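LysR family transcriptional regulator (Vibrio vulnificus, PDB 5B7H) is the regulatory domain of OxyR2, a LysR-type regulator that probably binds DNA through a separate helix-turn-helix domain and controls transcription in response to hydrogen peroxide. Local coordinates at residues A[69-72]-A[73-77]; A[104-108]-A[109-113]; A[167-171]-A[172-176]. The protein carries 1 engineered substitution. All coordinates share one frame; numbering follows the deposited sequence. Where two conformers were deposited one is given.

Interaction 1. Residues A[69-72]-A[73-77]; sequences LILA and LPVEI
Leu71, Val75 and Ile77 make a local apolar contact where strand 68-73 runs out of the central sheet and the chain turns into the loop leading to strand 81-95. No hydrogen bond joins 69-72 to 73-77; methyl packing does the work. Leu71 CD1 is the shared point: it lies 4.0 Å from Val75 CG2 and 4.2 Å from Ile77 CG2, and the Leu71 and Val75 side chains cross at about a right angle. Val75 holds CG2 between its backbone N and carbonyl carbon (chi1 of -66° for CG1), which aims that methyl back at the strand, while its CG1 rests 3.5 Å from Ala72 O. On the strand itself, Leu71 CB meets Leu73 CD2 at 4.2 Å. The bend is made at Pro74, whose preceding peptide bond is cis, and Pro74 O accepts a hydrogen bond from His128 NE2. Thr54 and Leu58 of helix 54-62 touch Val75 and Ile77 respectively, while His128 of helix 124-132 touches both Ala72 and Val75. Backbone bonds from Leu71 to Gly195 and from Leu73 to Asp193 tie the strand to 180-198. A strand set between a parallel neighbour (16-22) and an antiparallel one (180-198), as here, belongs to the periplasmic-binding-protein-like fold of LysR regulatory domains.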
ATOM      1  N   LEU A  69       0.671   4.376 -18.380  1.00  7.55           N
ATOM      2  CA  LEU A  69       1.181   4.417 -17.015  1.00  7.27           C
ATOM      3  C   LEU A  69       0.986   5.806 -16.457  1.00  8.12           C
ATOM      4  O   LEU A  69       1.049   6.799 -17.190  1.00  7.24           O
ATOM      5  CB  LEU A  69       2.700   4.128 -16.951  1.00  7.43           C
ATOM      6  CG  LEU A  69       3.183   2.900 -17.762  1.00  7.79           C
ATOM      7  CD1 LEU A  69       4.730   2.809 -17.681  1.00  9.29           C
ATOM      8  CD2 LEU A  69       2.480   1.632 -17.228  1.00  9.23           C
ATOM      9  N   ILE A  70       0.802   5.875 -15.145  1.00  6.84           N
ATOM     10  CA  ILE A  70       0.938   7.106 -14.377  1.00  7.56           C
ATOM     11  C   ILE A  70       2.183   6.915 -13.530  1.00  8.31           C
ATOM     12  O   ILE A  70       2.229   6.016 -12.655  1.00 10.13           O
ATOM     13  CB  ILE A  70      -0.317   7.435 -13.551  1.00  7.34           C
ATOM     14  CG1 ILE A  70      -1.528   7.663 -14.474  1.00  8.75           C
ATOM     15  CG2 ILE A  70      -0.005   8.637 -12.664  1.00  8.88           C
ATOM     16  CD1 ILE A  70      -2.921   7.907 -13.699  1.00 11.86           C
ATOM     17  N   LEU A  71       3.192   7.732 -13.809  1.00  8.05           N
ATOM     18  CA  LEU A  71       4.495   7.633 -13.170  1.00  8.16           C
ATOM     19  C   LEU A  71       4.839   8.954 -12.514  1.00  8.14           C
ATOM     20  O   LEU A  71       4.286  10.006 -12.836  1.00  9.47           O
ATOM     21  CB  LEU A  71       5.599   7.339 -14.223  1.00 10.48           C
ATOM     22  CG  LEU A  71       5.536   6.021 -15.023  1.00  8.22           C
ATOM     23  CD1 LEU A  71       6.764   5.839 -15.870  1.00 12.58           C
ATOM     24  CD2 LEU A  71       5.411   4.851 -14.058  1.00 11.31           C
ATOM     25  N   ALA A  72       5.786   8.883 -11.578  1.00  8.02           N
ATOM     26  CA  ALA A  72       6.543  10.071 -11.173  1.00  7.45           C
ATOM     27  C   ALA A  72       7.726  10.274 -12.125  1.00  7.65           C
ATOM     28  O   ALA A  72       8.443   9.322 -12.460  1.00  8.62           O
ATOM     29  CB  ALA A  72       7.015   9.928  -9.720  1.00  9.10           C
ATOM     30  N   LEU A  73       7.885  11.512 -12.600  1.00  9.46           N
ATOM     31  CA  LEU A  73       8.933  11.846 -13.552  1.00 11.88           C
ATOM     32  C   LEU A  73       9.897  12.849 -12.922  1.00 12.98           C
ATOM     33  O   LEU A  73       9.520  13.596 -12.019  1.00 12.35           O
ATOM     34  CB  LEU A  73       8.304  12.434 -14.827  1.00 11.70           C
ATOM     35  CG  LEU A  73       7.393  11.467 -15.610  1.00 15.27           C
ATOM     36  CD1 LEU A  73       6.900  12.259 -16.861  1.00 16.06           C
ATOM     37  CD2 LEU A  73       8.048  10.153 -16.046  1.00 18.89           C
ATOM     38  N   PRO A  74      11.158  12.902 -13.373  1.00 12.38           N
ATOM     39  CA  PRO A  74      11.721  12.137 -14.471  1.00 11.18           C
ATOM     40  C   PRO A  74      12.225  10.783 -14.052  1.00 13.22           C
ATOM     41  O   PRO A  74      12.803  10.574 -12.937  1.00 13.74           O
ATOM     42  CB  PRO A  74      12.908  13.004 -14.910  1.00 14.74           C
ATOM     43  CG  PRO A  74      13.387  13.647 -13.620  1.00 15.60           C
ATOM     44  CD  PRO A  74      12.124  13.873 -12.792  1.00 13.95           C
ATOM     45  N   VAL A  75      12.025   9.836 -14.960  1.00 12.63           N
ATOM     46  CA  VAL A  75      12.658   8.515 -14.910  1.00 13.83           C
ATOM     47  C   VAL A  75      13.013   8.186 -16.360  1.00 17.77           C
ATOM     48  O   VAL A  75      12.566   8.848 -17.286  1.00 18.74           O
ATOM     49  CB  VAL A  75      11.782   7.422 -14.279  1.00 14.21           C
ATOM     50  CG1 VAL A  75      11.542   7.709 -12.790  1.00 15.09           C
ATOM     51  CG2 VAL A  75      10.416   7.322 -14.960  1.00 14.77           C
ATOM     52  N   GLU A  76      13.920   7.235 -16.561  0.54 23.01           N
ATOM     53  CA  GLU A  76      14.329   6.921 -17.932  0.54 22.26           C
ATOM     54  C   GLU A  76      13.170   6.241 -18.662  0.54 17.87           C
ATOM     55  O   GLU A  76      12.719   5.166 -18.271  0.54 21.25           O
ATOM     56  CB  GLU A  76      15.557   6.014 -17.941  0.54 25.10           C
ATOM     57  CG  GLU A  76      16.831   6.632 -18.476  0.54 32.26           C
ATOM     58  CD  GLU A  76      16.711   7.246 -19.878  0.54 33.31           C
ATOM     59  OE1 GLU A  76      15.822   6.883 -20.678  0.54 38.05           O
ATOM     60  OE2 GLU A  76      17.550   8.103 -20.191  0.54 26.79           O
ATOM     61  N   ILE A  77      12.688   6.887 -19.718  1.00 18.01           N
ATOM     62  CA  ILE A  77      11.565   6.440 -20.555  1.00 19.16           C
ATOM     63  C   ILE A  77      11.873   6.628 -22.042  1.00 21.14           C
ATOM     64  O   ILE A  77      10.984   6.975 -22.835  1.00 16.07           O
ATOM     65  CB  ILE A  77      10.230   7.123 -20.178  1.00 15.00           C
ATOM     66  CG1 ILE A  77      10.383   8.628 -20.214  1.00 14.90           C
ATOM     67  CG2 ILE A  77       9.724   6.643 -18.809  1.00 14.62           C
ATOM     68  CD1 ILE A  77       9.030   9.354 -19.938  1.00 14.15           C
TER

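Interaction 2. Residues A[104-108]-A[109-113]; sequences VPIKY and DDLPD
Two successive i to i+3 backbone bonds, Asp110 N to Lys107 O at 3.0 Å and Leu111 N to Tyr108 O at 3.1 Å, wind residues 107-111 into a short 3-10 turn. The second is slightly straighter, with an N-H...O angle of 153°. This turn lies in the long loop between strand 81-95 and helix 124-132, far from the centre of the domain, and it has one polar and one apolar side.

On the apolar side Tyr108 and Leu111 run side by side in the same direction. Leu111 CD1 comes to the edge of the tyrosine ring, near its plane, 4.1 Å from Tyr108 CD1, while its other methyl, CD2, lies 4.3 Å from Ile106 CG2. Tyr108 OH continues past the turn to bond Cys133 O, and Ile106 packs on Ile183 of strand 180-198. Leu111 O and Asp113 OD2 both reach Lys140 NZ, the latter in a salt bridge.

The polar side carries Lys107 with Asp109 and Asp110. Lys107 sets out with CG anti to the backbone N (chi1 -179°), stays extended to CE and bends at chi4. That bend takes NZ alongside Asp109: it sits 3.4 Å from Asp109 CB but 4.1 Å from Asp109 OD1, too long for a salt bridge. Asp110 OD1 instead meets the lysine's aliphatic shaft, 3.3 Å from Lys107 CD.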
ATOM      1  N   VAL A 104      12.870  23.029  13.832  1.00 47.89           N
ATOM      2  CA  VAL A 104      12.178  23.503  12.641  1.00 44.40           C
ATOM      3  C   VAL A 104      12.425  25.005  12.531  1.00 38.03           C
ATOM      4  O   VAL A 104      12.245  25.719  13.517  1.00 38.41           O
ATOM      5  CB  VAL A 104      10.666  23.214  12.699  1.00 42.31           C
ATOM      6  CG1 VAL A 104       9.955  23.808  11.483  1.00 39.05           C
ATOM      7  CG2 VAL A 104      10.407  21.692  12.843  1.00 40.45           C
ATOM      8  N   PRO A 105      12.842  25.539  11.362  1.00 32.16           N
ATOM      9  CA  PRO A 105      13.035  24.839  10.075  1.00 39.66           C
ATOM     10  C   PRO A 105      14.110  23.769  10.145  1.00 36.33           C
ATOM     11  O   PRO A 105      15.103  23.918  10.874  1.00 30.58           O
ATOM     12  CB  PRO A 105      13.526  25.942   9.124  1.00 39.53           C
ATOM     13  CG  PRO A 105      13.229  27.218   9.812  1.00 41.38           C
ATOM     14  CD  PRO A 105      13.284  26.936  11.282  1.00 38.95           C
ATOM     15  N   ILE A 106      13.879  22.689   9.399  1.00 24.91           N
ATOM     16  CA  ILE A 106      14.849  21.609   9.299  1.00 24.57           C
ATOM     17  C   ILE A 106      16.085  22.107   8.579  1.00 25.38           C
ATOM     18  O   ILE A 106      16.005  22.726   7.515  1.00 28.72           O
ATOM     19  CB  ILE A 106      14.250  20.420   8.539  1.00 25.53           C
ATOM     20  CG1 ILE A 106      13.020  19.919   9.251  1.00 32.67           C
ATOM     21  CG2 ILE A 106      15.287  19.283   8.451  1.00 25.87           C
ATOM     22  CD1 ILE A 106      13.371  19.369  10.554  1.00 35.84           C
ATOM     23  N   LYS A 107      17.238  21.817   9.150  1.00 25.69           N
ATOM     24  CA  LYS A 107      18.524  21.961   8.480  1.00 23.24           C
ATOM     25  C   LYS A 107      19.177  20.588   8.572  1.00 24.63           C
ATOM     26  O   LYS A 107      19.333  20.054   9.679  1.00 22.76           O
ATOM     27  CB  LYS A 107      19.377  23.012   9.199  1.00 27.50           C
ATOM     28  CG  LYS A 107      20.712  23.271   8.578  1.00 33.49           C
ATOM     29  CD  LYS A 107      21.509  24.235   9.475  1.00 41.83           C
ATOM     30  CE  LYS A 107      22.686  24.849   8.745  1.00 53.70           C
ATOM     31  NZ  LYS A 107      23.700  23.835   8.371  1.00 55.79           N
ATOM     32  N   TYR A 108      19.530  20.000   7.422  1.00 20.21           N
ATOM     33  CA  TYR A 108      19.998  18.612   7.445  1.00 18.76           C
ATOM     34  C   TYR A 108      21.237  18.455   8.325  1.00 19.74           C
ATOM     35  O   TYR A 108      21.381  17.437   9.008  1.00 21.29           O
ATOM     36  CB  TYR A 108      20.328  18.131   6.044  1.00 24.87           C
ATOM     37  CG  TYR A 108      19.165  18.084   5.101  1.00 24.09           C
ATOM     38  CD1 TYR A 108      17.945  17.547   5.485  1.00 21.16           C
ATOM     39  CD2 TYR A 108      19.304  18.559   3.810  1.00 20.78           C
ATOM     40  CE1 TYR A 108      16.878  17.490   4.588  1.00 18.31           C
ATOM     41  CE2 TYR A 108      18.250  18.501   2.900  1.00 19.02           C
ATOM     42  CZ  TYR A 108      17.050  17.968   3.296  1.00 22.39           C
ATOM     43  OH  TYR A 108      15.974  17.936   2.411  1.00 21.90           O
ATOM     44  N   ASP A 109      22.145  19.437   8.302  1.00 22.15           N
ATOM     45  CA  ASP A 109      23.389  19.331   9.067  1.00 24.28           C
ATOM     46  C   ASP A 109      23.145  19.238  10.567  1.00 30.16           C
ATOM     47  O   ASP A 109      24.017  18.749  11.297  1.00 29.79           O
ATOM     48  CB  ASP A 109      24.310  20.534   8.793  1.00 27.51           C
ATOM     49  CG  ASP A 109      25.732  20.290   9.272  1.00 34.20           C
ATOM     50  OD1 ASP A 109      26.264  21.126  10.026  1.00 40.56           O
ATOM     51  OD2 ASP A 109      26.289  19.213   8.927  1.00 31.78           O
ATOM     52  N   ASP A 110      22.003  19.711  11.045  1.00 25.08           N
ATOM     53  CA  ASP A 110      21.699  19.664  12.470  1.00 25.42           C
ATOM     54  C   ASP A 110      20.963  18.400  12.895  1.00 24.44           C
ATOM     55  O   ASP A 110      20.804  18.182  14.108  1.00 28.60           O
ATOM     56  CB  ASP A 110      20.860  20.883  12.879  1.00 28.65           C
ATOM     57  CG  ASP A 110      21.632  22.192  12.767  1.00 33.70           C
ATOM     58  OD1 ASP A 110      20.960  23.238  12.612  1.00 35.11           O
ATOM     59  OD2 ASP A 110      22.890  22.182  12.845  1.00 36.62           O
ATOM     60  N   LEU A 111      20.532  17.566  11.942  1.00 21.72           N
ATOM     61  CA  LEU A 111      19.871  16.315  12.277  1.00 20.44           C
ATOM     62  C   LEU A 111      20.927  15.331  12.764  1.00 22.29           C
ATOM     63  O   LEU A 111      22.095  15.446  12.414  1.00 24.63           O
ATOM     64  CB  LEU A 111      19.235  15.712  11.031  1.00 18.86           C
ATOM     65  CG  LEU A 111      18.105  16.504  10.399  1.00 22.61           C
ATOM     66  CD1 LEU A 111      17.630  15.719   9.161  1.00 18.92           C
ATOM     67  CD2 LEU A 111      16.954  16.681  11.392  1.00 30.63           C
ATOM     68  N   PRO A 112      20.538  14.332  13.551  1.00 21.93           N
ATOM     69  CA  PRO A 112      21.499  13.286  13.904  1.00 22.00           C
ATOM     70  C   PRO A 112      21.856  12.474  12.665  1.00 21.25           C
ATOM     71  O   PRO A 112      21.055  12.341  11.735  1.00 19.04           O
ATOM     72  CB  PRO A 112      20.727  12.419  14.904  1.00 26.96           C
ATOM     73  CG  PRO A 112      19.586  13.257  15.371  1.00 24.21           C
ATOM     74  CD  PRO A 112      19.232  14.135  14.210  1.00 23.49           C
ATOM     75  N   ASP A 113      23.072  11.925  12.667  1.00 23.19           N
ATOM     76  CA  ASP A 113      23.425  10.939  11.649  1.00 19.43           C
ATOM     77  C   ASP A 113      22.400   9.804  11.650  1.00 20.13           C
ATOM     78  O   ASP A 113      21.859   9.452  12.699  1.00 21.82           O
ATOM     79  CB  ASP A 113      24.803  10.357  11.970  1.00 21.69           C
ATOM     80  CG  ASP A 113      25.928  11.337  11.667  1.00 32.11           C
ATOM     81  OD1 ASP A 113      27.094  11.002  11.981  1.00 35.86           O
ATOM     82  OD2 ASP A 113      25.659  12.429  11.107  1.00 29.31           O
TER

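Interaction 3. Residues A[167-171]-A[172-176]; sequences QMAID and HGLLD
A Schellman motif ends helix 167-171, with Gly173 as its C-prime residue at positive phi (85°). Leu174 N reaches back to Ala169 O at 3.1 Å in a nearly straight bond, and Gly173 N binds Ile170 O at 3.1 Å. Ala169 O also accepts a bond from His172 N; its two donors arrive from opposite faces of the carbonyl plane. Water 1 extends the cap, donating to Ile170 O and accepting from Leu175 N, so a second helix carbonyl is gripped twice. Apolar contacts accompany these bonds. Leu174, its CG anti to the backbone N (chi1 -176°), brings CD2 to 3.7 Å from Ala169 CB, and Leu175 CD1 lies 4.0 Å from Ile170 CG1. The His172 ring turns its edge to Met168 O, with CD2 3.3 Å away and the oxygen in the ring plane, while NE2 bonds Asp33 OD1. Along the helix, Gln167 NE2 donates to Asp171 OD2 at 2.9 Å, meeting the oxygen from above the carboxylate plane. From Gly173 the chain enters a type I turn to Asp176. Phe29 of helix 27-41 touches Ala169 and His172, Val153 of helix 149-157 packs against Leu174 and Leu175, and Val182 of strand 180-198 meets Ile170 and Leu175.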
ATOM      1  N   GLN A 167       2.661  15.035  -1.027  1.00 10.52           N
ATOM      2  CA  GLN A 167       1.452  15.719  -0.617  1.00 10.56           C
ATOM      3  C   GLN A 167       0.222  14.886  -0.874  1.00  9.70           C
ATOM      4  O   GLN A 167      -0.693  14.868  -0.037  1.00  9.95           O
ATOM      5  CB  GLN A 167       1.327  17.075  -1.301  1.00 10.57           C
ATOM      6  CG  GLN A 167       0.187  17.915  -0.680  1.00 11.84           C
ATOM      7  CD  GLN A 167       0.453  18.274   0.774  1.00 17.42           C
ATOM      8  OE1 GLN A 167       1.565  18.688   1.117  1.00 22.02           O
ATOM      9  NE2 GLN A 167      -0.562  18.145   1.620  1.00 20.86           N
ATOM     10  N   MET A 168       0.183  14.142  -2.000  1.00 10.25           N
ATOM     11  CA  MET A 168      -1.047  13.396  -2.238  1.00 10.08           C
ATOM     12  C   MET A 168      -1.307  12.346  -1.163  1.00 10.12           C
ATOM     13  O   MET A 168      -2.464  11.990  -0.903  1.00  9.53           O
ATOM     14  CB  MET A 168      -1.083  12.790  -3.645  1.00  8.60           C
ATOM     15  CG  MET A 168       0.044  11.792  -3.891  1.00 11.09           C
ATOM     16  SD  MET A 168      -0.160  10.886  -5.477  1.00 11.91           S
ATOM     17  CE  MET A 168       0.042  12.241  -6.655  1.00 10.40           C
ATOM     18  N   ALA A 169      -0.251  11.815  -0.542  1.00  8.20           N
ATOM     19  CA  ALA A 169      -0.469  10.862   0.552  1.00  8.28           C
ATOM     20  C   ALA A 169      -1.074  11.551   1.767  1.00  9.24           C
ATOM     21  O   ALA A 169      -1.988  10.991   2.420  1.00 10.42           O
ATOM     22  CB  ALA A 169       0.850  10.160   0.899  1.00  9.86           C
ATOM     23  N   ILE A 170      -0.560  12.742   2.100  1.00  8.56           N
ATOM     24  CA  ILE A 170      -1.119  13.504   3.210  1.00 10.51           C
ATOM     25  C   ILE A 170      -2.578  13.823   2.949  1.00 10.66           C
ATOM     26  O   ILE A 170      -3.440  13.671   3.845  1.00 10.61           O
ATOM     27  CB  ILE A 170      -0.310  14.791   3.418  1.00 10.52           C
ATOM     28  CG1 ILE A 170       1.136  14.430   3.744  1.00 14.54           C
ATOM     29  CG2 ILE A 170      -0.922  15.576   4.550  1.00 11.91           C
ATOM     30  CD1 ILE A 170       2.036  15.669   3.810  1.00 18.24           C
ATOM     31  N   ASP A 171      -2.881  14.252   1.714  1.00 10.64           N
ATOM     32  CA  ASP A 171      -4.257  14.652   1.392  1.00 11.89           C
ATOM     33  C   ASP A 171      -5.235  13.479   1.435  1.00 14.56           C
ATOM     34  O   ASP A 171      -6.445  13.706   1.587  1.00 16.57           O
ATOM     35  CB  ASP A 171      -4.263  15.249  -0.004  1.00 12.42           C
ATOM     36  CG  ASP A 171      -3.558  16.613  -0.061  1.00 21.61           C
ATOM     37  OD1 ASP A 171      -3.305  17.120  -1.186  1.00 21.60           O
ATOM     38  OD2 ASP A 171      -3.243  17.203   1.001  1.00 19.00           O
ATOM     39  N   HIS A 172      -4.729  12.252   1.388  1.00 11.36           N
ATOM     40  CA  HIS A 172      -5.499  11.011   1.430  1.00 10.87           C
ATOM     41  C   HIS A 172      -5.439  10.311   2.773  1.00 12.67           C
ATOM     42  O   HIS A 172      -5.823   9.130   2.884  1.00 17.14           O
ATOM     43  CB  HIS A 172      -5.077  10.112   0.263  1.00 11.96           C
ATOM     44  CG  HIS A 172      -5.792  10.459  -1.004  1.00 14.25           C
ATOM     45  ND1 HIS A 172      -7.034   9.942  -1.315  1.00 15.03           N
ATOM     46  CD2 HIS A 172      -5.475  11.319  -2.005  1.00 14.17           C
ATOM     47  CE1 HIS A 172      -7.452  10.473  -2.454  1.00 16.59           C
ATOM     48  NE2 HIS A 172      -6.523  11.298  -2.901  1.00 14.48           N
ATOM     49  N   GLY A 173      -4.992  11.010   3.794  1.00 10.33           N
ATOM     50  CA  GLY A 173      -5.110  10.531   5.158  1.00 10.08           C
ATOM     51  C   GLY A 173      -4.021   9.594   5.656  1.00 10.16           C
ATOM     52  O   GLY A 173      -4.231   8.926   6.674  1.00 11.41           O
ATOM     53  N   LEU A 174      -2.892   9.481   4.952  1.00  9.40           N
ATOM     54  CA  LEU A 174      -1.881   8.500   5.347  1.00  9.84           C
ATOM     55  C   LEU A 174      -1.426   8.751   6.785  1.00  8.38           C
ATOM     56  O   LEU A 174      -1.063   7.778   7.500  1.00 10.69           O
ATOM     57  CB  LEU A 174      -0.685   8.580   4.378  1.00  9.72           C
ATOM     58  CG  LEU A 174       0.403   7.517   4.651  1.00 12.76           C
ATOM     59  CD1 LEU A 174      -0.113   6.115   4.331  1.00 14.23           C
ATOM     60  CD2 LEU A 174       1.606   7.876   3.775  1.00 15.20           C
ATOM     61  N   LEU A 175      -1.419  10.028   7.219  1.00  8.46           N
ATOM     62  CA  LEU A 175      -0.902  10.317   8.554  1.00  8.16           C
ATOM     63  C   LEU A 175      -1.961  10.230   9.641  1.00 10.13           C
ATOM     64  O   LEU A 175      -1.621  10.374  10.827  1.00 10.99           O
ATOM     65  CB  LEU A 175      -0.265  11.709   8.606  1.00 10.13           C
ATOM     66  CG  LEU A 175       0.631  12.036   7.406  1.00 12.78           C
ATOM     67  CD1 LEU A 175       1.238  13.406   7.633  1.00 12.91           C
ATOM     68  CD2 LEU A 175       1.708  11.024   7.164  1.00 11.04           C
ATOM     69  N   ASP A 176      -3.201   9.950   9.296  1.00  8.95           N
ATOM     70  CA  ASP A 176      -4.274   9.975  10.308  1.00  9.22           C
ATOM     71  C   ASP A 176      -3.968   9.038  11.475  1.00  9.65           C
ATOM     72  O   ASP A 176      -3.526   7.871  11.313  1.00 10.66           O
ATOM     73  CB  ASP A 176      -5.580   9.502   9.695  1.00 13.70           C
ATOM     74  CG  ASP A 176      -6.277  10.580   8.884  1.00 19.35           C
ATOM     75  OD1 ASP A 176      -5.884  11.777   8.953  1.00 17.00           O
ATOM     76  OD2 ASP A 176      -7.252  10.203   8.177  1.00 24.33           O
TER
HETATM   77  O   HOH W   1      -2.718  12.437   6.323  1.00  9.85           O

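How the interactions relate
Following the chain from the N terminus, the three contacts come in series; none nests within or crosses another. Interaction 1 shapes the exit from strand 68-73 and starts the loop to strand 81-95. Interaction 2 makes a turn within the long connection between that strand and helix 124-132, and interaction 3 ends helix 167-171 ahead of strand 180-198. Strand 180-198 is the common neighbour: it pairs with 68-73, is touched by Ile106 and Tyr108, and packs against Ile170 and Leu175. Interactions 1 and 3 lie on opposite sides of the chain's centre, their own centres 22 Å apart, whereas the centre of interaction 2 lies farthest out, about 25 Å from the centre of the chain.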